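Local coordinates for protein phosphoribosylaminoimidazole-succinocarboxamide synthase (Thermotoga maritima, PDB 1KUT) that joins L-aspartate to a carboxylated aminoimidazole ribonucleotide at the expense of ATP, a step of de novo purine biosynthesis, at residues F80-V85 / V111-K116; E146-I151 / I169-G174. All coordinates share one frame; numbering follows the deposited sequence.

Interaction 1 of 2, residues F80-V85 / V111-K116; sequences FPLEVV and VEFFIK
V84 and F113 face each other in a non-hydrogen-bonded pair of two antiparallel strands, lying side by side on the same face of the sheet. Both methyls of the branched V84 meet the ring from one side: CG1, anti to the backbone N (chi1 -169°), sits over the face near the rim in a CH-pi contact, 4.3 Å from the F113 centroid, while CG2 reaches CE2 of F113 at 3.8 Å. The same CG1 meets CG1 of V111 at 3.7 Å. L82 extends this apolar row, its CD2 approaching CD2 of F113 and its CD1 approaching CG1 of I115.

Backbone bonds fix the register. E83 pairs with F114 and V85 with E112, each pair making two N-H...O bonds; the straightest, V85 N to E112 O (2.9 Å), has an angle of 173° at the hydrogen. Beyond the last bridge, K116 N reaches P81 O from above the carbonyl plane, just where P81 centres an inverse gamma turn, a bend that suits proline's restricted phi.

The other face mixes apolar and charged groups: V85 CG2 meets F114 CD2 at 4.0 Å, while the K116 chain, bent at chi3 and chi4, curls over P81 to place NZ 3.2 Å from E83 OE2 in a salt bridge whose hydrogen bond is weak. E172 shares that ammonium, whereas E112 turns to R87 and R97.

Strand 78-87 is flanked by 105-115 and 164-175 in one antiparallel sheet. Strand 124-125 adjoins the far side of 105-115, helix 138-160 packs against F80, V111 and F113, and H129 and Y98 of the second subunit touch E112 and I115.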
ATOM      1  N   PHE B  80     -17.738   3.567   1.093  1.00 26.25           N
ATOM      2  CA  PHE B  80     -16.387   4.085   0.916  1.00 26.08           C
ATOM      3  C   PHE B  80     -15.861   3.365  -0.328  1.00 25.49           C
ATOM      4  O   PHE B  80     -16.099   2.168  -0.497  1.00 25.30           O
ATOM      5  CB  PHE B  80     -15.479   3.728   2.093  1.00 26.78           C
ATOM      6  CG  PHE B  80     -15.763   4.504   3.355  1.00 27.52           C
ATOM      7  CD1 PHE B  80     -16.790   4.132   4.204  1.00 27.62           C
ATOM      8  CD2 PHE B  80     -14.964   5.587   3.713  1.00 27.88           C
ATOM      9  CE1 PHE B  80     -17.013   4.827   5.396  1.00 27.73           C
ATOM     10  CE2 PHE B  80     -15.184   6.282   4.903  1.00 27.70           C
ATOM     11  CZ  PHE B  80     -16.207   5.898   5.740  1.00 27.59           C
ATOM     12  N   PRO B  81     -15.154   4.084  -1.220  1.00 25.02           N
ATOM     13  CA  PRO B  81     -14.616   3.453  -2.436  1.00 24.42           C
ATOM     14  C   PRO B  81     -13.424   2.613  -1.989  1.00 23.75           C
ATOM     15  O   PRO B  81     -12.285   2.830  -2.418  1.00 23.45           O
ATOM     16  CB  PRO B  81     -14.197   4.651  -3.279  1.00 24.50           C
ATOM     17  CG  PRO B  81     -13.693   5.620  -2.228  1.00 24.65           C
ATOM     18  CD  PRO B  81     -14.745   5.501  -1.127  1.00 25.03           C
ATOM     19  N   LEU B  82     -13.699   1.631  -1.139  1.00 23.15           N
ATOM     20  CA  LEU B  82     -12.628   0.837  -0.570  1.00 22.27           C
ATOM     21  C   LEU B  82     -12.933  -0.644  -0.419  1.00 21.66           C
ATOM     22  O   LEU B  82     -14.085  -1.044  -0.268  1.00 22.29           O
ATOM     23  CB  LEU B  82     -12.310   1.434   0.802  1.00 22.29           C
ATOM     24  CG  LEU B  82     -10.966   2.057   1.158  1.00 22.60           C
ATOM     25  CD1 LEU B  82     -10.377   2.879   0.003  1.00 22.37           C
ATOM     26  CD2 LEU B  82     -11.201   2.902   2.399  1.00 22.63           C
ATOM     27  N   GLU B  83     -11.879  -1.449  -0.467  1.00 20.38           N
ATOM     28  CA  GLU B  83     -11.965  -2.889  -0.282  1.00 19.19           C
ATOM     29  C   GLU B  83     -10.980  -3.145   0.856  1.00 18.19           C
ATOM     30  O   GLU B  83      -9.800  -2.875   0.725  1.00 17.49           O
ATOM     31  CB  GLU B  83     -11.545  -3.628  -1.551  1.00 19.84           C
ATOM     32  CG  GLU B  83     -12.600  -3.586  -2.642  1.00 21.87           C
ATOM     33  CD  GLU B  83     -12.281  -4.500  -3.823  1.00 23.38           C
ATOM     34  OE1 GLU B  83     -11.743  -5.608  -3.604  1.00 24.06           O
ATOM     35  OE2 GLU B  83     -12.586  -4.120  -4.978  1.00 24.69           O
ATOM     36  N   VAL B  84     -11.476  -3.620   1.990  1.00 17.73           N
ATOM     37  CA  VAL B  84     -10.632  -3.871   3.148  1.00 17.25           C
ATOM     38  C   VAL B  84     -10.422  -5.377   3.262  1.00 17.61           C
ATOM     39  O   VAL B  84     -11.373  -6.136   3.474  1.00 17.85           O
ATOM     40  CB  VAL B  84     -11.295  -3.356   4.453  1.00 17.01           C
ATOM     41  CG1 VAL B  84     -10.273  -3.386   5.592  1.00 16.66           C
ATOM     42  CG2 VAL B  84     -11.863  -1.958   4.250  1.00 15.95           C
ATOM     43  N   VAL B  85      -9.169  -5.801   3.150  1.00 17.12           N
ATOM     44  CA  VAL B  85      -8.840  -7.206   3.203  1.00 16.50           C
ATOM     45  C   VAL B  85      -8.121  -7.586   4.484  1.00 16.76           C
ATOM     46  O   VAL B  85      -7.189  -6.897   4.918  1.00 16.07           O
ATOM     47  CB  VAL B  85      -7.944  -7.577   2.005  1.00 17.04           C
ATOM     48  CG1 VAL B  85      -7.575  -9.054   2.051  1.00 17.12           C
ATOM     49  CG2 VAL B  85      -8.660  -7.234   0.702  1.00 16.35           C
ATOM     50  N   VAL B 111      -4.375  -6.457   7.932  1.00 22.75           N
ATOM     51  CA  VAL B 111      -5.409  -5.659   7.284  1.00 22.10           C
ATOM     52  C   VAL B 111      -4.784  -4.797   6.191  1.00 21.87           C
ATOM     53  O   VAL B 111      -3.840  -4.067   6.464  1.00 21.87           O
ATOM     54  CB  VAL B 111      -6.086  -4.692   8.266  1.00 22.15           C
ATOM     55  CG1 VAL B 111      -7.284  -4.043   7.596  1.00 21.45           C
ATOM     56  CG2 VAL B 111      -6.493  -5.422   9.528  1.00 22.69           C
ATOM     57  N   GLU B 112      -5.327  -4.875   4.972  1.00 21.52           N
ATOM     58  CA  GLU B 112      -4.848  -4.108   3.821  1.00 21.03           C
ATOM     59  C   GLU B 112      -5.984  -3.320   3.169  1.00 20.81           C
ATOM     60  O   GLU B 112      -7.100  -3.829   3.026  1.00 20.43           O
ATOM     61  CB  GLU B 112      -4.295  -5.034   2.734  1.00 21.33           C
ATOM     62  CG  GLU B 112      -3.031  -5.799   3.059  1.00 22.24           C
ATOM     63  CD  GLU B 112      -2.419  -6.454   1.813  1.00 22.23           C
ATOM     64  OE1 GLU B 112      -2.996  -7.429   1.269  1.00 22.26           O
ATOM     65  OE2 GLU B 112      -1.356  -5.979   1.371  1.00 22.53           O
ATOM     66  N   PHE B 113      -5.705  -2.092   2.742  1.00 20.84           N
ATOM     67  CA  PHE B 113      -6.725  -1.309   2.058  1.00 21.21           C
ATOM     68  C   PHE B 113      -6.416  -1.212   0.569  1.00 21.66           C
ATOM     69  O   PHE B 113      -5.267  -1.107   0.151  1.00 21.72           O
ATOM     70  CB  PHE B 113      -6.838   0.104   2.626  1.00 20.69           C
ATOM     71  CG  PHE B 113      -7.445   0.167   3.993  1.00 21.75           C
ATOM     72  CD1 PHE B 113      -6.678  -0.106   5.126  1.00 21.68           C
ATOM     73  CD2 PHE B 113      -8.791   0.512   4.157  1.00 21.58           C
ATOM     74  CE1 PHE B 113      -7.244  -0.033   6.403  1.00 22.21           C
ATOM     75  CE2 PHE B 113      -9.362   0.586   5.434  1.00 21.98           C
ATOM     76  CZ  PHE B 113      -8.589   0.314   6.559  1.00 21.46           C
ATOM     77  N   PHE B 114      -7.469  -1.238  -0.228  1.00 22.47           N
ATOM     78  CA  PHE B 114      -7.361  -1.131  -1.672  1.00 23.02           C
ATOM     79  C   PHE B 114      -8.430  -0.171  -2.164  1.00 23.60           C
ATOM     80  O   PHE B 114      -9.610  -0.303  -1.830  1.00 23.14           O
ATOM     81  CB  PHE B 114      -7.599  -2.486  -2.326  1.00 22.76           C
ATOM     82  CG  PHE B 114      -6.500  -3.463  -2.102  1.00 22.49           C
ATOM     83  CD1 PHE B 114      -5.429  -3.537  -2.990  1.00 21.73           C
ATOM     84  CD2 PHE B 114      -6.534  -4.326  -1.003  1.00 22.28           C
ATOM     85  CE1 PHE B 114      -4.406  -4.463  -2.794  1.00 21.74           C
ATOM     86  CE2 PHE B 114      -5.510  -5.258  -0.794  1.00 22.20           C
ATOM     87  CZ  PHE B 114      -4.445  -5.330  -1.693  1.00 21.90           C
ATOM     88  N   ILE B 115      -8.020   0.810  -2.946  1.00 24.71           N
ATOM     89  CA  ILE B 115      -8.980   1.735  -3.496  1.00 25.90           C
ATOM     90  C   ILE B 115      -9.742   0.958  -4.547  1.00 27.00           C
ATOM     91  O   ILE B 115      -9.146   0.434  -5.496  1.00 26.26           O
ATOM     92  CB  ILE B 115      -8.282   2.924  -4.159  1.00 26.27           C
ATOM     93  CG1 ILE B 115      -7.708   3.826  -3.065  1.00 26.39           C
ATOM     94  CG2 ILE B 115      -9.272   3.690  -5.080  1.00 25.71           C
ATOM     95  CD1 ILE B 115      -7.129   5.119  -3.592  1.00 27.68           C
ATOM     96  N   LYS B 116     -11.057   0.851  -4.394  1.00 28.43           N
ATOM     97  CA  LYS B 116     -11.783   0.121  -5.417  1.00 30.32           C
ATOM     98  C   LYS B 116     -11.879   1.036  -6.647  1.00 31.31           C
ATOM     99  O   LYS B 116     -12.535   2.084  -6.636  1.00 31.29           O
ATOM    100  CB  LYS B 116     -13.153  -0.365  -4.899  1.00 30.58           C
ATOM    101  CG  LYS B 116     -14.286   0.621  -4.882  1.00 31.56           C
ATOM    102  CD  LYS B 116     -15.558  -0.027  -4.294  1.00 32.75           C
ATOM    103  CE  LYS B 116     -16.088  -1.234  -5.107  1.00 33.09           C
ATOM    104  NZ  LYS B 116     -15.304  -2.503  -4.954  1.00 33.57           N
TER

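Interaction 2 of 2, residues E146-I151 / I169-G174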
ATOM      1  N   GLU B 146     -10.574  -1.927  12.879  1.00 25.25           N
ATOM      2  CA  GLU B 146     -11.027  -2.612  14.097  1.00 25.90           C
ATOM      3  C   GLU B 146     -12.229  -3.498  13.798  1.00 24.90           C
ATOM      4  O   GLU B 146     -12.333  -4.627  14.279  1.00 24.76           O
ATOM      5  CB  GLU B 146     -11.416  -1.597  15.188  1.00 27.91           C
ATOM      6  CG  GLU B 146     -10.338  -0.565  15.541  1.00 30.66           C
ATOM      7  CD  GLU B 146     -10.815   0.467  16.582  1.00 33.07           C
ATOM      8  OE1 GLU B 146     -10.991   0.090  17.773  1.00 33.77           O
ATOM      9  OE2 GLU B 146     -11.018   1.654  16.204  1.00 33.63           O
ATOM     10  N   ALA B 147     -13.145  -2.973  13.003  1.00 23.83           N
ATOM     11  CA  ALA B 147     -14.321  -3.726  12.647  1.00 23.15           C
ATOM     12  C   ALA B 147     -13.890  -4.950  11.830  1.00 22.79           C
ATOM     13  O   ALA B 147     -14.256  -6.090  12.151  1.00 22.78           O
ATOM     14  CB  ALA B 147     -15.263  -2.846  11.851  1.00 22.64           C
ATOM     15  N   ALA B 148     -13.102  -4.712  10.784  1.00 22.30           N
ATOM     16  CA  ALA B 148     -12.627  -5.794   9.925  1.00 22.14           C
ATOM     17  C   ALA B 148     -12.042  -6.964  10.714  1.00 22.46           C
ATOM     18  O   ALA B 148     -12.438  -8.115  10.497  1.00 22.15           O
ATOM     19  CB  ALA B 148     -11.603  -5.265   8.940  1.00 21.50           C
ATOM     20  N   VAL B 149     -11.093  -6.690  11.614  1.00 22.36           N
ATOM     21  CA  VAL B 149     -10.499  -7.756  12.420  1.00 22.28           C
ATOM     22  C   VAL B 149     -11.543  -8.403  13.342  1.00 22.56           C
ATOM     23  O   VAL B 149     -11.635  -9.628  13.424  1.00 22.47           O
ATOM     24  CB  VAL B 149      -9.305  -7.225  13.248  1.00 22.39           C
ATOM     25  CG1 VAL B 149      -8.879  -8.252  14.299  1.00 21.44           C
ATOM     26  CG2 VAL B 149      -8.135  -6.940  12.314  1.00 21.89           C
ATOM     27  N   LYS B 150     -12.333  -7.588  14.029  1.00 22.53           N
ATOM     28  CA  LYS B 150     -13.374  -8.121  14.905  1.00 22.78           C
ATOM     29  C   LYS B 150     -14.215  -9.140  14.123  1.00 21.76           C
ATOM     30  O   LYS B 150     -14.360 -10.296  14.524  1.00 21.81           O
ATOM     31  CB  LYS B 150     -14.283  -6.988  15.378  1.00 23.82           C
ATOM     32  CG  LYS B 150     -15.432  -7.433  16.275  1.00 25.02           C
ATOM     33  CD  LYS B 150     -15.125  -7.173  17.734  1.00 26.17           C
ATOM     34  CE  LYS B 150     -14.804  -5.704  17.924  1.00 26.70           C
ATOM     35  NZ  LYS B 150     -15.839  -4.888  17.217  1.00 27.69           N
ATOM     36  N   ILE B 151     -14.767  -8.688  13.006  1.00 20.60           N
ATOM     37  CA  ILE B 151     -15.597  -9.528  12.156  1.00 19.88           C
ATOM     38  C   ILE B 151     -14.838 -10.763  11.699  1.00 19.16           C
ATOM     39  O   ILE B 151     -15.361 -11.870  11.723  1.00 18.70           O
ATOM     40  CB  ILE B 151     -16.055  -8.750  10.904  1.00 19.36           C
ATOM     41  CG1 ILE B 151     -17.017  -7.635  11.300  1.00 19.12           C
ATOM     42  CG2 ILE B 151     -16.733  -9.687   9.910  1.00 18.96           C
ATOM     43  CD1 ILE B 151     -17.325  -6.682  10.154  1.00 18.64           C
ATOM     44  N   ILE B 169     -10.344 -12.666   3.788  1.00 19.72           N
ATOM     45  CA  ILE B 169     -11.664 -12.219   3.412  1.00 18.34           C
ATOM     46  C   ILE B 169     -11.587 -10.736   3.110  1.00 18.27           C
ATOM     47  O   ILE B 169     -10.759 -10.037   3.673  1.00 18.11           O
ATOM     48  CB  ILE B 169     -12.640 -12.506   4.600  1.00 18.07           C
ATOM     49  CG1 ILE B 169     -14.044 -11.989   4.299  1.00 17.06           C
ATOM     50  CG2 ILE B 169     -12.112 -11.860   5.876  1.00 17.64           C
ATOM     51  CD1 ILE B 169     -15.062 -12.527   5.238  1.00 16.99           C
ATOM     52  N   LYS B 170     -12.430 -10.261   2.202  1.00 18.37           N
ATOM     53  CA  LYS B 170     -12.457  -8.847   1.843  1.00 18.13           C
ATOM     54  C   LYS B 170     -13.787  -8.220   2.276  1.00 17.82           C
ATOM     55  O   LYS B 170     -14.848  -8.829   2.107  1.00 17.54           O
ATOM     56  CB  LYS B 170     -12.306  -8.684   0.328  1.00 18.79           C
ATOM     57  CG  LYS B 170     -12.412  -7.230  -0.124  1.00 20.10           C
ATOM     58  CD  LYS B 170     -13.122  -7.098  -1.464  1.00 21.60           C
ATOM     59  CE  LYS B 170     -14.530  -7.703  -1.424  1.00 22.22           C
ATOM     60  NZ  LYS B 170     -15.431  -7.098  -2.453  1.00 22.26           N
ATOM     61  N   TYR B 171     -13.725  -7.009   2.828  1.00 17.28           N
ATOM     62  CA  TYR B 171     -14.925  -6.283   3.265  1.00 16.88           C
ATOM     63  C   TYR B 171     -15.045  -4.937   2.553  1.00 17.57           C
ATOM     64  O   TYR B 171     -14.128  -4.490   1.858  1.00 17.56           O
ATOM     65  CB  TYR B 171     -14.876  -5.991   4.769  1.00 15.12           C
ATOM     66  CG  TYR B 171     -14.696  -7.220   5.648  1.00 14.07           C
ATOM     67  CD1 TYR B 171     -15.729  -8.146   5.813  1.00 13.44           C
ATOM     68  CD2 TYR B 171     -13.490  -7.452   6.310  1.00 13.08           C
ATOM     69  CE1 TYR B 171     -15.561  -9.269   6.615  1.00 13.01           C
ATOM     70  CE2 TYR B 171     -13.312  -8.571   7.118  1.00 12.49           C
ATOM     71  CZ  TYR B 171     -14.349  -9.466   7.265  1.00 12.36           C
ATOM     72  OH  TYR B 171     -14.193 -10.544   8.089  1.00 12.26           O
ATOM     73  N   GLU B 172     -16.200  -4.311   2.743  1.00 18.66           N
ATOM     74  CA  GLU B 172     -16.517  -2.988   2.221  1.00 19.51           C
ATOM     75  C   GLU B 172     -17.448  -2.363   3.252  1.00 19.40           C
ATOM     76  O   GLU B 172     -18.413  -2.989   3.695  1.00 18.77           O
ATOM     77  CB  GLU B 172     -17.175  -3.070   0.839  1.00 20.79           C
ATOM     78  CG  GLU B 172     -16.157  -3.277  -0.298  1.00 22.95           C
ATOM     79  CD  GLU B 172     -16.794  -3.359  -1.683  1.00 24.50           C
ATOM     80  OE1 GLU B 172     -17.836  -2.701  -1.912  1.00 24.88           O
ATOM     81  OE2 GLU B 172     -16.236  -4.072  -2.554  1.00 25.39           O
ATOM     82  N   PHE B 173     -17.125  -1.141   3.659  1.00 20.00           N
ATOM     83  CA  PHE B 173     -17.898  -0.426   4.665  1.00 20.95           C
ATOM     84  C   PHE B 173     -18.520   0.856   4.138  1.00 22.23           C
ATOM     85  O   PHE B 173     -18.118   1.382   3.082  1.00 22.95           O
ATOM     86  CB  PHE B 173     -17.025  -0.065   5.862  1.00 19.61           C
ATOM     87  CG  PHE B 173     -16.481  -1.252   6.613  1.00 19.68           C
ATOM     88  CD1 PHE B 173     -15.351  -1.929   6.150  1.00 19.20           C
ATOM     89  CD2 PHE B 173     -17.061  -1.650   7.813  1.00 18.78           C
ATOM     90  CE1 PHE B 173     -14.800  -2.980   6.867  1.00 18.91           C
ATOM     91  CE2 PHE B 173     -16.526  -2.699   8.542  1.00 18.92           C
ATOM     92  CZ  PHE B 173     -15.376  -3.372   8.059  1.00 19.63           C
ATOM     93  N   GLY B 174     -19.485   1.366   4.902  1.00 23.13           N
ATOM     94  CA  GLY B 174     -20.168   2.588   4.530  1.00 24.05           C
ATOM     95  C   GLY B 174     -20.664   3.305   5.767  1.00 24.84           C
ATOM     96  O   GLY B 174     -20.510   2.813   6.890  1.00 24.59           O
TER
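I151 CG2 presses on the phenol end of Y171, 3.2 Å from OH and 3.5 Å from CE1, the two side chains running alongside each other with opposite headings. With CG2 anti to its backbone N, I151 turns this methyl to the tyrosine while CD1 only brushes F173 CE2, at 4.4 Å. One turn earlier the small alanines let the strand's rings come close to the helix backbone. A147 CB lies 3.5 Å from F173 CE2, and A148 O is 3.5 Å from Y171 CE2.

The tight part is therefore a largely buried seam of A147, A148 and I151 against two aromatic rings on the same side of the strand. On the helix's outer side E146 and K150 are exposed and make no contact with the strand. On the strand's other face K170 pairs with the buried E172 (NZ to OE2, 3.1 Å), which also bridges K116.

A leucine in place of Y171 would probably leave I151 CG2 facing a gap and T152 OG1 without its phenolic mate. Between the two segments the contact is apolar; just beyond them the buried Y171 OH bonds to T152 OG1 of the same helix, so tyrosine adds a polar fastening to an otherwise greasy interface.

From the N terminus, the five-stranded antiparallel sheet whose strands lie within residues 3-74 comes first, and the chain then enters strand 78-87. Interaction 1 closes the excursion through helix 93-98, bringing 111-116 back beside 80-85. The chain next runs through strand 124-125 and helix 127-132 into helix 138-160, and interaction 2 closes a shorter loop when 169-174 returns against 146-151. The two loops follow in series, neither nested nor crossed. They nevertheless meet in space: strands 78-87 and 164-175 are sheet neighbours, with V84 O 2.6 Å from Y171 N and F80 N 3.0 Å from F173 O. Together they tie strands 105-115, 78-87 and 164-175 to the long helix.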